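Local coordinates for 2-c-methyl-d-erythritol 2,4-cyclodiphosphate synthase (PDB 4C81), which probably catalyses the cyclisation of a CDP-linked methylerythritol phosphate to 2-C-methyl-D-erythritol 2,4-cyclodiphosphate, with release of CMP, in isoprenoid precursor synthesis, at residues D61-I64 and I65-S68. The protein carries 1 engineered substitution. Sequence-based numbering, arbitrary orientation.
Sequences DGDI and IYHS. With ZN (zinc ion), chain B.
The backbone carbonyl oxygen of Asp63 lies over one face of the His67 imidazole, 3.1 Å above the ring plane and offset toward its rim, while the same oxygen accepts the His67 backbone N-H in the first turn of helix 64-77 (N to O 3.0 Å, 168° at the hydrogen). With CG anti to its own carbonyl carbon (chi1 -58°), His67 turns its ring back over the start of the helix, and ND1 binds the zinc ion at 2.1 Å. Asp15, His17 and a water complete the ligand set, the zinc site of this IspF (YgbB-family) enzyme, with CDP bound close by. At the other ring nitrogen, NE2 is hydrogen-bonded to Ser98 OG, which also bonds Asp61 OD2; Asp61 OD1 sits 3.1 Å from His67 NE2, the carboxylate and ring planes 18° apart. Asp61 OD1 accepts the backbone N-H of Asp63, closing an Asx turn ahead of the helix. Asp63 is the N-cap: its OD1 takes the Tyr66 N-H at 3.0 Å, from well above the carboxylate plane, and Gly47 N and Gly48 N hold the two carboxylate oxygens as well, tying the helix start to the turn after strand 43-46. The Tyr66 side chain crosses that of Asp63 at a slant, ring and carboxylate planes nearly parallel, with Tyr66 CD2 3.4 Å from Asp63 OD2. One residue further along, Ile64 O accepts the Ser68 backbone N-H (N to O 3.0 Å).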
# COMPACT_ATOMS: atom_id res chain seq x y z
N ASP A 61 20.26 7.82 -8.50
CA ASP A 61 19.63 8.12 -9.79
C ASP A 61 18.15 8.50 -9.70
O ASP A 61 17.54 8.92 -10.69
CB ASP A 61 19.81 6.95 -10.77
CG ASP A 61 19.11 5.67 -10.31
OD1 ASP A 61 18.44 5.68 -9.26
OD2 ASP A 61 19.24 4.65 -11.02
N GLY A 62 17.56 8.33 -8.51
CA GLY A 62 16.19 8.77 -8.25
C GLY A 62 15.11 7.86 -8.80
O GLY A 62 13.94 8.25 -8.86
N ASP A 63 15.49 6.64 -9.17
CA ASP A 63 14.56 5.71 -9.83
C ASP A 63 13.64 5.04 -8.81
O ASP A 63 13.91 3.93 -8.34
CB ASP A 63 15.34 4.66 -10.64
CG ASP A 63 14.46 3.90 -11.63
OD1 ASP A 63 13.26 3.67 -11.33
OD2 ASP A 63 14.95 3.53 -12.71
N ILE A 64 12.55 5.72 -8.48
CA ILE A 64 11.59 5.23 -7.48
C ILE A 64 11.04 3.84 -7.81
O ILE A 64 10.72 3.07 -6.90
CB ILE A 64 10.42 6.23 -7.23
CG1 ILE A 64 9.71 6.59 -8.54
CG2 ILE A 64 10.91 7.48 -6.50
CD1 ILE A 64 8.45 7.42 -8.36
N ILE A 65 10.91 3.52 -9.09
CA ILE A 65 10.38 2.23 -9.51
C ILE A 65 11.36 1.10 -9.17
O ILE A 65 11.01 0.14 -8.48
CB ILE A 65 10.00 2.21 -11.01
CG1 ILE A 65 8.82 3.16 -11.27
CG2 ILE A 65 9.65 0.81 -11.46
CD1 ILE A 65 8.39 3.20 -12.72
N TYR A 66 12.59 1.21 -9.66
CA TYR A 66 13.60 0.20 -9.37
C TYR A 66 13.86 0.05 -7.87
O TYR A 66 13.98 -1.07 -7.37
CB TYR A 66 14.92 0.49 -10.10
CG TYR A 66 14.97 0.07 -11.57
CD1 TYR A 66 13.95 -0.66 -12.18
CD2 TYR A 66 16.09 0.37 -12.34
CE1 TYR A 66 14.02 -1.05 -13.51
CE2 TYR A 66 16.17 -0.01 -13.68
CZ TYR A 66 15.14 -0.72 -14.25
OH TYR A 66 15.22 -1.10 -15.57
N HIS A 67 13.95 1.18 -7.16
CA HIS A 67 14.23 1.15 -5.73
C HIS A 67 13.08 0.50 -4.95
O HIS A 67 13.32 -0.35 -4.09
CB HIS A 67 14.52 2.55 -5.18
CG HIS A 67 15.67 3.24 -5.85
ND1 HIS A 67 15.97 4.57 -5.63
CD2 HIS A 67 16.58 2.79 -6.74
CE1 HIS A 67 17.02 4.90 -6.36
NE2 HIS A 67 17.41 3.84 -7.04
N SER A 68 11.84 0.88 -5.27
CA SER A 68 10.69 0.30 -4.57
C SER A 68 10.53 -1.19 -4.89
O SER A 68 10.16 -1.97 -4.01
CB SER A 68 9.40 1.05 -4.91
OG SER A 68 9.01 0.86 -6.25
ZN ZN B . 15.12 5.76 -4.18
O HOH W 1 15.75 5.04 -2.63